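Local coordinates for protein muconate lactonizing enzyme (Corynebacterium glutamicum, PDB 3I4K) that belongs to the muconate lactonizing enzyme branch of the enolase superfamily and holds a magnesium ion in its barrel domain, at residues S87-I92 and A109-M114; A117-R120 and P125-D128; L170-G175 and A203-R208; D232-L237 and V264-A269; D150-E155 and A185-E190. All blocks are in the same frame, centred on the assembly; numbering follows the deposited sequence.

Contact 1 (S87-I92 and A109-M114)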
# COMPACT_ATOMS: atom_id res chain seq x y z
N SER A 87 9.83 -4.78 -15.30
CA SER A 87 10.04 -3.69 -14.37
C SER A 87 8.93 -2.64 -14.52
O SER A 87 8.98 -1.58 -13.90
CB SER A 87 11.42 -3.04 -14.59
OG SER A 87 11.50 -2.41 -15.86
N GLU A 88 7.95 -2.94 -15.36
CA GLU A 88 6.80 -2.06 -15.57
C GLU A 88 5.62 -2.67 -14.82
O GLU A 88 4.47 -2.30 -15.04
CB GLU A 88 6.43 -1.98 -17.05
CG GLU A 88 7.34 -1.12 -17.90
CD GLU A 88 6.95 -1.15 -19.36
OE1 GLU A 88 5.81 -0.76 -19.68
OE2 GLU A 88 7.78 -1.57 -20.18
N LEU A 89 5.93 -3.61 -13.95
CA LEU A 89 4.95 -4.33 -13.15
C LEU A 89 3.69 -3.51 -12.83
O LEU A 89 2.61 -3.79 -13.38
CB LEU A 89 5.63 -4.83 -11.87
CG LEU A 89 4.95 -5.74 -10.83
CD1 LEU A 89 3.55 -6.15 -11.26
CD2 LEU A 89 5.83 -6.94 -10.61
N ALA A 90 3.82 -2.50 -11.98
CA ALA A 90 2.67 -1.68 -11.61
C ALA A 90 1.87 -1.14 -12.79
O ALA A 90 0.64 -1.14 -12.76
CB ALA A 90 3.11 -0.53 -10.72
N GLY A 91 2.55 -0.69 -13.84
CA GLY A 91 1.85 -0.16 -14.99
C GLY A 91 1.09 -1.23 -15.76
O GLY A 91 -0.00 -0.98 -16.28
N ILE A 92 1.66 -2.42 -15.83
CA ILE A 92 1.03 -3.52 -16.54
C ILE A 92 -0.23 -3.94 -15.79
O ILE A 92 -1.28 -4.12 -16.40
CB ILE A 92 2.01 -4.71 -16.67
CG1 ILE A 92 3.19 -4.29 -17.57
CG2 ILE A 92 1.30 -5.92 -17.25
CD1 ILE A 92 4.29 -5.30 -17.65
N ALA A 109 -2.16 -14.45 -10.42
CA ALA A 109 -1.11 -15.30 -10.96
C ALA A 109 -0.15 -14.47 -11.80
O ALA A 109 1.07 -14.60 -11.66
CB ALA A 109 -1.71 -16.42 -11.79
N VAL A 110 -0.70 -13.62 -12.66
CA VAL A 110 0.13 -12.78 -13.52
C VAL A 110 1.02 -11.87 -12.66
O VAL A 110 2.21 -11.69 -12.93
CB VAL A 110 -0.72 -11.91 -14.46
CG1 VAL A 110 0.18 -11.06 -15.35
CG2 VAL A 110 -1.63 -12.79 -15.31
N ASP A 111 0.43 -11.31 -11.61
CA ASP A 111 1.16 -10.43 -10.70
C ASP A 111 2.33 -11.17 -10.05
O ASP A 111 3.47 -10.71 -10.11
CB ASP A 111 0.19 -9.89 -9.64
CG ASP A 111 0.90 -9.14 -8.52
OD1 ASP A 111 1.64 -9.78 -7.74
OD2 ASP A 111 0.71 -7.90 -8.41
N VAL A 112 2.06 -12.31 -9.43
CA VAL A 112 3.10 -13.08 -8.75
C VAL A 112 4.19 -13.56 -9.71
O VAL A 112 5.37 -13.53 -9.36
CB VAL A 112 2.51 -14.29 -8.02
CG1 VAL A 112 3.63 -15.18 -7.49
CG2 VAL A 112 1.65 -13.81 -6.85
N ALA A 113 3.80 -14.00 -10.90
CA ALA A 113 4.77 -14.47 -11.89
C ALA A 113 5.72 -13.33 -12.24
O ALA A 113 6.93 -13.54 -12.35
CB ALA A 113 4.05 -14.96 -13.14
N MSE A 114 5.18 -12.13 -12.40
CA MSE A 114 6.00 -10.97 -12.73
C MSE A 114 6.94 -10.59 -11.59
O MSE A 114 8.09 -10.21 -11.83
CB MSE A 114 5.11 -9.78 -13.10
CG MSE A 114 4.48 -9.94 -14.47
SE MSE A 114 3.86 -8.27 -15.19
CE MSE A 114 5.48 -7.25 -15.00

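Contact 2 (A117-R120 and P125-D128)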
# COMPACT_ATOMS: atom_id res chain seq x y z
N ALA A 117 9.81 -13.30 -11.58
CA ALA A 117 10.72 -13.05 -12.69
C ALA A 117 11.62 -11.84 -12.45
O ALA A 117 12.80 -11.85 -12.80
CB ALA A 117 9.93 -12.87 -13.98
N TRP A 118 11.06 -10.80 -11.84
CA TRP A 118 11.80 -9.57 -11.56
C TRP A 118 12.76 -9.72 -10.38
O TRP A 118 13.93 -9.31 -10.45
CB TRP A 118 10.81 -8.43 -11.31
CG TRP A 118 11.37 -7.04 -11.47
CD1 TRP A 118 12.55 -6.69 -12.07
CD2 TRP A 118 10.75 -5.81 -11.08
NE1 TRP A 118 12.69 -5.32 -12.08
CE2 TRP A 118 11.60 -4.76 -11.47
CE3 TRP A 118 9.54 -5.50 -10.43
CZ2 TRP A 118 11.29 -3.42 -11.24
CZ3 TRP A 118 9.23 -4.17 -10.20
CH2 TRP A 118 10.10 -3.14 -10.61
N ALA A 119 12.28 -10.30 -9.28
CA ALA A 119 13.12 -10.49 -8.10
C ALA A 119 14.31 -11.41 -8.40
O ALA A 119 15.40 -11.21 -7.86
CB ALA A 119 12.29 -11.06 -6.96
N ARG A 120 14.10 -12.42 -9.23
CA ARG A 120 15.19 -13.34 -9.58
C ARG A 120 16.18 -12.62 -10.51
O ARG A 120 17.39 -12.79 -10.38
CB ARG A 120 14.64 -14.60 -10.25
CG ARG A 120 13.98 -15.57 -9.27
CD ARG A 120 13.34 -16.74 -9.98
NE ARG A 120 12.69 -17.66 -9.05
CZ ARG A 120 13.34 -18.48 -8.23
NH1 ARG A 120 14.66 -18.51 -8.23
NH2 ARG A 120 12.66 -19.25 -7.39
N PRO A 125 15.06 -11.66 -2.99
CA PRO A 125 13.81 -12.36 -2.64
C PRO A 125 12.66 -11.50 -3.17
O PRO A 125 12.86 -10.31 -3.46
CB PRO A 125 13.83 -12.37 -1.12
CG PRO A 125 15.28 -12.21 -0.76
CD PRO A 125 15.78 -11.24 -1.78
N VAL A 126 11.47 -12.07 -3.31
CA VAL A 126 10.34 -11.28 -3.78
C VAL A 126 9.97 -10.20 -2.76
O VAL A 126 9.49 -9.13 -3.14
CB VAL A 126 9.12 -12.18 -4.05
CG1 VAL A 126 7.83 -11.38 -3.91
CG2 VAL A 126 9.21 -12.78 -5.45
N ARG A 127 10.20 -10.47 -1.48
CA ARG A 127 9.87 -9.52 -0.42
C ARG A 127 10.68 -8.22 -0.48
O ARG A 127 10.25 -7.20 0.06
CB ARG A 127 10.09 -10.16 0.95
CG ARG A 127 11.52 -10.60 1.18
CD ARG A 127 11.71 -11.17 2.56
NE ARG A 127 13.10 -11.56 2.76
CZ ARG A 127 13.65 -12.64 2.23
NH1 ARG A 127 12.93 -13.44 1.45
NH2 ARG A 127 14.93 -12.91 2.45
N ASP A 128 11.84 -8.26 -1.10
CA ASP A 128 12.66 -7.05 -1.21
C ASP A 128 12.06 -6.10 -2.24
O ASP A 128 12.56 -4.99 -2.43
CB ASP A 128 14.10 -7.40 -1.57
CG ASP A 128 14.87 -8.00 -0.41
OD1 ASP A 128 14.36 -8.01 0.73
OD2 ASP A 128 16.01 -8.46 -0.65

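Contact 3 (L170-G175 and A203-R208)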
# COMPACT_ATOMS: atom_id res chain seq x y z
N LEU A 170 -11.83 -24.92 12.03
CA LEU A 170 -12.77 -25.98 11.66
C LEU A 170 -13.80 -25.53 10.63
O LEU A 170 -14.65 -24.67 10.91
CB LEU A 170 -13.51 -26.47 12.91
CG LEU A 170 -12.66 -26.98 14.06
CD1 LEU A 170 -13.49 -27.11 15.32
CD2 LEU A 170 -12.06 -28.31 13.67
N LYS A 171 -13.74 -26.11 9.43
CA LYS A 171 -14.69 -25.76 8.39
C LYS A 171 -16.05 -26.35 8.78
O LYS A 171 -16.12 -27.41 9.40
CB LYS A 171 -14.23 -26.33 7.04
CG LYS A 171 -13.04 -25.58 6.41
CD LYS A 171 -12.42 -26.33 5.23
CE LYS A 171 -11.48 -25.46 4.38
NZ LYS A 171 -10.25 -24.94 5.06
N MSE A 172 -17.13 -25.65 8.43
CA MSE A 172 -18.49 -26.09 8.73
C MSE A 172 -19.36 -25.76 7.53
O MSE A 172 -18.88 -25.24 6.53
CB MSE A 172 -19.06 -25.32 9.92
CG MSE A 172 -18.24 -25.34 11.19
SE MSE A 172 -19.13 -24.29 12.58
CE MSE A 172 -20.58 -25.52 13.00
N GLY A 173 -20.65 -26.05 7.63
CA GLY A 173 -21.55 -25.72 6.54
C GLY A 173 -22.17 -26.89 5.82
O GLY A 173 -23.03 -26.69 4.95
N ALA A 174 -21.74 -28.10 6.15
CA ALA A 174 -22.28 -29.30 5.52
C ALA A 174 -23.38 -29.90 6.38
O ALA A 174 -23.22 -30.06 7.60
CB ALA A 174 -21.17 -30.33 5.30
N GLY A 175 -24.51 -30.20 5.75
CA GLY A 175 -25.61 -30.80 6.47
C GLY A 175 -26.32 -29.92 7.47
O GLY A 175 -26.15 -28.70 7.48
N ALA A 203 -19.66 -18.75 4.05
CA ALA A 203 -20.89 -18.05 3.70
C ALA A 203 -22.09 -18.95 3.43
O ALA A 203 -23.05 -18.50 2.82
CB ALA A 203 -20.66 -17.15 2.49
N ARG A 204 -22.04 -20.20 3.88
CA ARG A 204 -23.15 -21.12 3.61
C ARG A 204 -24.26 -21.24 4.67
O ARG A 204 -25.10 -22.13 4.59
CB ARG A 204 -22.60 -22.51 3.23
CG ARG A 204 -21.82 -22.49 1.89
CD ARG A 204 -22.59 -21.69 0.85
NE ARG A 204 -22.24 -21.98 -0.55
CZ ARG A 204 -21.11 -21.62 -1.15
NH1 ARG A 204 -20.17 -20.96 -0.50
NH2 ARG A 204 -20.95 -21.91 -2.44
N TRP A 205 -24.26 -20.35 5.65
CA TRP A 205 -25.35 -20.34 6.64
C TRP A 205 -26.08 -19.03 6.39
O TRP A 205 -25.44 -18.04 6.03
CB TRP A 205 -24.82 -20.32 8.08
CG TRP A 205 -24.70 -21.65 8.72
CD1 TRP A 205 -24.74 -22.88 8.10
CD2 TRP A 205 -24.49 -21.91 10.11
NE1 TRP A 205 -24.57 -23.88 9.03
CE2 TRP A 205 -24.41 -23.31 10.27
CE3 TRP A 205 -24.36 -21.09 11.24
CZ2 TRP A 205 -24.20 -23.91 11.51
CZ3 TRP A 205 -24.15 -21.69 12.47
CH2 TRP A 205 -24.08 -23.08 12.60
N ASP A 206 -27.40 -19.01 6.55
CA ASP A 206 -28.11 -17.76 6.36
C ASP A 206 -28.03 -16.98 7.66
O ASP A 206 -27.61 -17.53 8.68
CB ASP A 206 -29.58 -17.96 5.90
CG ASP A 206 -30.43 -18.78 6.88
OD1 ASP A 206 -30.11 -18.85 8.08
OD2 ASP A 206 -31.46 -19.33 6.44
N ARG A 207 -28.40 -15.71 7.62
CA ARG A 207 -28.34 -14.87 8.81
C ARG A 207 -29.07 -15.46 10.00
O ARG A 207 -28.51 -15.54 11.09
CB ARG A 207 -28.90 -13.48 8.50
CG ARG A 207 -29.06 -12.59 9.71
CD ARG A 207 -29.99 -11.42 9.38
NE ARG A 207 -30.37 -10.65 10.56
CZ ARG A 207 -29.65 -9.64 11.03
NH1 ARG A 207 -28.54 -9.30 10.41
NH2 ARG A 207 -30.05 -8.96 12.10
N ARG A 208 -30.32 -15.87 9.81
CA ARG A 208 -31.08 -16.42 10.93
C ARG A 208 -30.39 -17.62 11.56
O ARG A 208 -30.32 -17.73 12.79
CB ARG A 208 -32.49 -16.82 10.51
CG ARG A 208 -33.38 -17.14 11.71
CD ARG A 208 -34.46 -18.16 11.36
NE ARG A 208 -33.89 -19.47 11.04
CZ ARG A 208 -33.50 -20.36 11.95
NH1 ARG A 208 -33.61 -20.11 13.25
NH2 ARG A 208 -32.99 -21.53 11.55
O HOH W 1 -23.91 -26.95 8.67

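Contact 4 (D232-L237 and V264-A269)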
# COMPACT_ATOMS: atom_id res chain seq x y z
N ASP A 232 -22.11 -10.56 0.83
CA ASP A 232 -22.71 -9.24 0.69
C ASP A 232 -23.32 -8.64 1.95
O ASP A 232 -23.46 -7.42 2.05
CB ASP A 232 -23.80 -9.29 -0.38
CG ASP A 232 -24.88 -10.30 -0.05
OD1 ASP A 232 -24.89 -11.38 -0.69
OD2 ASP A 232 -25.71 -10.04 0.85
N ASP A 233 -23.66 -9.48 2.93
CA ASP A 233 -24.33 -9.01 4.15
C ASP A 233 -23.39 -8.58 5.26
O ASP A 233 -23.20 -9.30 6.25
CB ASP A 233 -25.27 -10.11 4.64
CG ASP A 233 -26.31 -9.61 5.63
OD1 ASP A 233 -26.30 -8.40 5.96
OD2 ASP A 233 -27.15 -10.43 6.07
N LEU A 234 -22.81 -7.39 5.12
CA LEU A 234 -21.88 -6.91 6.14
C LEU A 234 -22.60 -6.62 7.46
O LEU A 234 -22.05 -6.84 8.54
CB LEU A 234 -21.15 -5.65 5.65
CG LEU A 234 -20.43 -5.78 4.30
CD1 LEU A 234 -19.62 -4.51 4.04
CD2 LEU A 234 -19.51 -7.01 4.31
N GLU A 235 -23.85 -6.17 7.37
CA GLU A 235 -24.61 -5.84 8.58
C GLU A 235 -24.80 -7.06 9.47
O GLU A 235 -24.81 -6.97 10.70
CB GLU A 235 -25.97 -5.22 8.21
CG GLU A 235 -25.88 -3.74 7.82
CD GLU A 235 -27.22 -3.17 7.34
OE1 GLU A 235 -28.27 -3.51 7.92
OE2 GLU A 235 -27.23 -2.38 6.38
N THR A 236 -24.93 -8.23 8.85
CA THR A 236 -25.08 -9.46 9.61
C THR A 236 -23.80 -9.86 10.34
O THR A 236 -23.85 -10.37 11.47
CB THR A 236 -25.58 -10.59 8.70
OG1 THR A 236 -26.97 -10.38 8.43
CG2 THR A 236 -25.37 -11.94 9.33
N LEU A 237 -22.64 -9.65 9.72
CA LEU A 237 -21.38 -9.99 10.37
C LEU A 237 -21.25 -9.15 11.64
O LEU A 237 -20.79 -9.62 12.68
CB LEU A 237 -20.19 -9.73 9.45
CG LEU A 237 -20.18 -10.42 8.08
CD1 LEU A 237 -18.91 -10.06 7.36
CD2 LEU A 237 -20.28 -11.94 8.25
N VAL A 264 -14.67 -1.87 6.86
CA VAL A 264 -14.23 -0.91 7.87
C VAL A 264 -15.37 0.03 8.24
O VAL A 264 -15.65 0.25 9.42
CB VAL A 264 -13.03 -0.07 7.36
CG1 VAL A 264 -12.82 1.17 8.26
CG2 VAL A 264 -11.78 -0.92 7.35
N LYS A 265 -16.04 0.57 7.23
CA LYS A 265 -17.16 1.47 7.48
C LYS A 265 -18.35 0.79 8.16
O LYS A 265 -19.09 1.42 8.89
CB LYS A 265 -17.65 2.09 6.18
CG LYS A 265 -16.71 3.07 5.51
CD LYS A 265 -17.40 3.61 4.26
CE LYS A 265 -16.46 4.38 3.36
NZ LYS A 265 -17.14 4.69 2.06
N ALA A 266 -18.54 -0.50 7.90
CA ALA A 266 -19.67 -1.20 8.52
C ALA A 266 -19.31 -1.85 9.86
O ALA A 266 -20.18 -2.43 10.52
CB ALA A 266 -20.20 -2.26 7.57
N GLN A 267 -18.04 -1.75 10.25
CA GLN A 267 -17.53 -2.33 11.49
C GLN A 267 -17.97 -3.77 11.49
O GLN A 267 -18.41 -4.30 12.50
CB GLN A 267 -18.09 -1.61 12.72
CG GLN A 267 -17.85 -0.11 12.72
CD GLN A 267 -18.21 0.55 14.04
OE1 GLN A 267 -19.23 0.23 14.64
NE2 GLN A 267 -17.37 1.48 14.48
N ALA A 268 -17.81 -4.40 10.33
CA ALA A 268 -18.25 -5.77 10.11
C ALA A 268 -17.32 -6.90 10.56
O ALA A 268 -17.76 -8.07 10.62
CB ALA A 268 -18.60 -5.94 8.62
N ALA A 269 -16.07 -6.58 10.87
CA ALA A 269 -15.13 -7.62 11.28
C ALA A 269 -13.85 -7.12 11.93
O ALA A 269 -13.28 -6.10 11.53
CB ALA A 269 -14.76 -8.48 10.07
O HOH W 2 -18.33 -8.43 13.23

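Contact 5 (D150-E155 and A185-E190)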
# COMPACT_ATOMS: atom_id res chain seq x y z
N ASP A 150 -14.82 -37.52 16.03
CA ASP A 150 -13.69 -38.35 16.43
C ASP A 150 -12.47 -38.15 15.54
O ASP A 150 -11.34 -38.06 16.03
CB ASP A 150 -14.11 -39.83 16.42
CG ASP A 150 -15.25 -40.12 17.38
OD1 ASP A 150 -16.30 -39.44 17.29
OD2 ASP A 150 -15.11 -41.04 18.21
N VAL A 151 -12.70 -38.09 14.23
CA VAL A 151 -11.61 -37.89 13.28
C VAL A 151 -10.94 -36.53 13.51
O VAL A 151 -9.72 -36.42 13.49
CB VAL A 151 -12.14 -37.95 11.83
CG1 VAL A 151 -10.98 -37.82 10.86
CG2 VAL A 151 -12.89 -39.24 11.60
N ALA A 152 -11.76 -35.51 13.74
CA ALA A 152 -11.25 -34.16 13.97
C ALA A 152 -10.38 -34.09 15.22
O ALA A 152 -9.23 -33.62 15.16
CB ALA A 152 -12.41 -33.19 14.09
N VAL A 153 -10.91 -34.55 16.35
CA VAL A 153 -10.17 -34.54 17.60
C VAL A 153 -8.86 -35.30 17.44
O VAL A 153 -7.83 -34.92 17.99
CB VAL A 153 -10.96 -35.21 18.74
CG1 VAL A 153 -10.14 -35.21 20.01
CG2 VAL A 153 -12.28 -34.48 18.95
N ALA A 154 -8.91 -36.39 16.68
CA ALA A 154 -7.72 -37.20 16.44
C ALA A 154 -6.69 -36.41 15.63
O ALA A 154 -5.50 -36.42 15.95
CB ALA A 154 -8.11 -38.48 15.69
N GLU A 155 -7.16 -35.74 14.58
CA GLU A 155 -6.27 -34.96 13.72
C GLU A 155 -5.64 -33.78 14.46
O GLU A 155 -4.50 -33.40 14.18
CB GLU A 155 -7.03 -34.45 12.50
CG GLU A 155 -6.11 -33.83 11.47
CD GLU A 155 -6.83 -33.45 10.21
OE1 GLU A 155 -7.62 -34.27 9.71
OE2 GLU A 155 -6.59 -32.33 9.71
N ALA A 185 -19.08 -27.86 18.87
CA ALA A 185 -19.14 -27.55 20.29
C ALA A 185 -18.47 -28.67 21.08
O ALA A 185 -17.66 -28.41 21.97
CB ALA A 185 -20.58 -27.38 20.74
N GLU A 186 -18.81 -29.91 20.73
CA GLU A 186 -18.25 -31.08 21.41
C GLU A 186 -16.75 -31.18 21.22
O GLU A 186 -16.02 -31.55 22.13
CB GLU A 186 -18.93 -32.37 20.90
CG GLU A 186 -20.31 -32.62 21.51
CD GLU A 186 -21.00 -33.87 20.95
OE1 GLU A 186 -20.36 -34.94 20.88
OE2 GLU A 186 -22.20 -33.77 20.59
N LEU A 187 -16.29 -30.85 20.02
CA LEU A 187 -14.87 -30.90 19.74
C LEU A 187 -14.16 -29.82 20.56
O LEU A 187 -13.01 -29.98 20.95
CB LEU A 187 -14.62 -30.68 18.25
CG LEU A 187 -13.17 -30.52 17.80
CD1 LEU A 187 -13.07 -30.86 16.33
CD2 LEU A 187 -12.70 -29.09 18.05
N ALA A 188 -14.87 -28.72 20.80
CA ALA A 188 -14.33 -27.60 21.56
C ALA A 188 -14.16 -27.95 23.03
O ALA A 188 -13.25 -27.46 23.69
CB ALA A 188 -15.22 -26.38 21.41
N ARG A 189 -15.05 -28.79 23.55
CA ARG A 189 -14.97 -29.18 24.95
C ARG A 189 -13.79 -30.11 25.19
O ARG A 189 -13.32 -30.25 26.32
CB ARG A 189 -16.26 -29.86 25.39
CG ARG A 189 -17.42 -28.90 25.53
CD ARG A 189 -18.71 -29.61 25.88
NE ARG A 189 -19.84 -28.68 25.87
CZ ARG A 189 -20.16 -27.90 24.84
NH1 ARG A 189 -19.43 -27.94 23.73
NH2 ARG A 189 -21.21 -27.09 24.91
N GLU A 190 -13.30 -30.73 24.12
CA GLU A 190 -12.18 -31.65 24.24
C GLU A 190 -10.84 -31.08 23.78
O GLU A 190 -9.82 -31.75 23.86
CB GLU A 190 -12.45 -32.91 23.42
CG GLU A 190 -13.61 -33.75 23.90
CD GLU A 190 -13.68 -35.08 23.19
OE1 GLU A 190 -12.68 -35.83 23.27
OE2 GLU A 190 -14.71 -35.37 22.56

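Contact 1 (S87-I92 and A109-M114)
L89 and I92, near the start of helix 89-99, close round M114 of helix 104-121 in a buried helix-to-helix contact of the N-terminal domain, the part that in the enolase superfamily packs against a barrel. M114, modelled as selenomethionine, does most of the reaching. Its chain leaves with CG anti to the carbonyl carbon (chi1 -73°) and then bends at its last torsion (chi3 53°), which turns the terminal methyl toward the neighbouring helix. CB lies alongside the isobutyl group of L89, with L89 CD2 3.8 Å from M114 CB, as the two side chains slide past each other in opposite directions. Farther out, M114 SE rests 3.9 Å from I92 CD1. The tip is the tight point: M114 CE sits 3.5 Å from L89 CA and 3.5 Å from I92 CD1, wedged between one backbone and one side chain. A long unbranched residue suits this place, since its flexible arm spans the distance and bends at its end; the branched leucine and isoleucine shape the slot that receives it. L81 of helix 66-81 also touches both I92 and M114, while L89 packs on G131 of the second subunit, so the contact lies close to the dimer interface. D111 stands near L89 with its carboxylate committed elsewhere, accepting a hydrogen bond from L282 N. With no hydrogen bond between the two segments, their cohesion rests on close fit and burial of carbon and selenium, which constrains distance and shape but gives little directional preference.

Contact 2 (A117-R120 and P125-D128)
A119 aims its methyl directly at the returning chain, where V126 offers its CA and one methyl. A119 CB comes 3.7 Å from V126 CA and 3.6 Å from P125 O, so the methyl rests on the backbone at the junction of the two residues. V126 adds one branch: its CG2, anti to the carbonyl carbon and beside the backbone N, reaches back to 3.8 Å from A119 CB. Alanine fits because the backbones run so near each other here, the CA atoms of A119 and V126 being 5.2 Å apart. The carbonyl touched by the methyl is used a second time, as P125 O accepts a hydrogen bond from D128 N at 3.3 Å and starts the chain into its 3-10 turn. P125 turns its ring away from A119. Within the same segment, one carbon of that ring, CG, is set over a face of the R127 guanidinium, 3.0 Å above the plane and offset toward the rim. Q316 of helix 308-320 touches P125, V126 and R127, and V126 is also tied by a backbone hydrogen bond to G359. W118 meets D128 of the second subunit. The whole is a tight reversal after helix 104-121, in the stretch that carries the chain from the helices of the N-terminal domain to strand 137-144, the opening strand of the barrel in this enolase-type fold.

Contact 3 (L170-G175 and A203-R208)
W205 lays its indole obliquely against the turn at M172 and G173. The methyl of M172, here selenomethionine, approaches the six-membered ring, M172 CE standing 4.2 Å from W205 CZ2. Its chain runs straight through chi2 and then bends (chi3 73°), bringing the methyl round toward the indole. Beside it, G173 CA lies 4.3 Å from W205 NE1. Glycine suits this position on two counts: its phi of 113° would force a beta carbon against the preceding carbonyl oxygen, and a beta carbon would also crowd the CB of R204, the CA atoms of G173 and R204 being only 5.7 Å apart. The indole N-H takes part in a water bridge. The water lies in the ring plane at its edge, accepts from W205 NE1 at 3.2 Å and can donate to G175 O at 3.1 Å, so a single solvent molecule can join the polar rim of an otherwise apolar ring to residues 173-175. Just beyond the tryptophan, D206 is the N-cap of helix 207-219, its side chain capping a backbone N of the first turn and its OD1 bonding to T209 OG1. The side chain of M172 is about 11 Å from the magnesium ion, and its backbone bonds to that of D200, one of the metal's ligands. The contact thus joins the loops that follow strands 167-171 and 196-200, neighbours in the parallel barrel sheet, with helix 177-189 packed against both residues: D180 and V184 touch M172, and T181 touches W205.

Contact 4 (D232-L237 and V264-A269)
A268 is the bump here, and L234 and L237, one turn apart at the start of helix 234-244, bound the hollow that takes it. Its methyl settles against the helix backbone: A268 CB is 3.6 Å from L234 O and 3.9 Å from L234 CB, with L237 CB 4.2 Å away. A266 fills the outer margin, its methyl 4.0 Å from L234 CB. Alanines suit both positions, being small enough to let the chain after helix 257-266 press close. The larger leucines have further neighbours: L234 also touches A262 and V263, and L237 touches V248. This is the side-by-side packing of successive outer helices in a beta/alpha barrel, with strand 247-250 between them in sequence. The end of helix 257-266 makes a Schellman motif, Q267 taking positive phi (51°) and turning the chain so that the A268 carbonyl comes up to L237. There L237 CB meets A268 O at 3.2 Å, and a water donates to L237 O at 2.8 Å and, weakly, to A268 O. Just before helix 234-244, D233 is the N-cap, D233 OD1 accepting from T236 N at 3.2 Å from above the carboxylate plane.

Contact 5 (D150-E155 and A185-E190)
L187, on helix 177-189, reaches out to A152 and V153 of helix 149-163. Its CB, the root of the side chain, is still 4.5 Å from V153 CG2. One bond on, CG stands anti to the backbone N (chi1 172°), which throws the fork across the gap, and L187 CG lies 4.2 Å from the same V153 CG2. At the fork the branches part. L187 CD1 pushes on to the methyl of A152, with only 3.3 Å to A152 CB, tighter than ordinary carbon contact and so perhaps partly a matter of coordinate error. L187 CD2 meets CD1 of L170, so the leucine carries helix 177-189 against both helix 149-163, through one branch, and strand 167-171, through the other. Alanine at 152 lets the helices approach; valine at 153 fills the outer part of the groove. There E190 crosses V153 at about a right angle, E190 OE1 lying 4.2 Å from V153 CG1. The buried part of this contact is wholly hydrocarbon, whereas at its exposed end the glutamate sets a carboxylate oxygen beside a valine methyl, a polar-to-apolar touch, and solvent there would probably soften any repulsion from D150.

From the N terminus, contact 1 closes first, bringing helix 104-121 back onto helix 89-99; contact 2 follows on that same later helix with a much shorter loop. The two touch through W118, which packs on S87 and L89, and both border the second subunit, as does contact 4. In the barrel, contact 5 opens at 150-155 and crosses contact 3, their segments alternating, because strand 167-171 lies between helices 149-163 and 177-189. Contact 4 comes last in series, spanning strand 247-250. A probable hydrogen bond from R207 to T236 joins contact 3 to contact 4. None nests in another; contacts 1 and 2 tie together the N-terminal domain, contacts 3 to 5 the barrel.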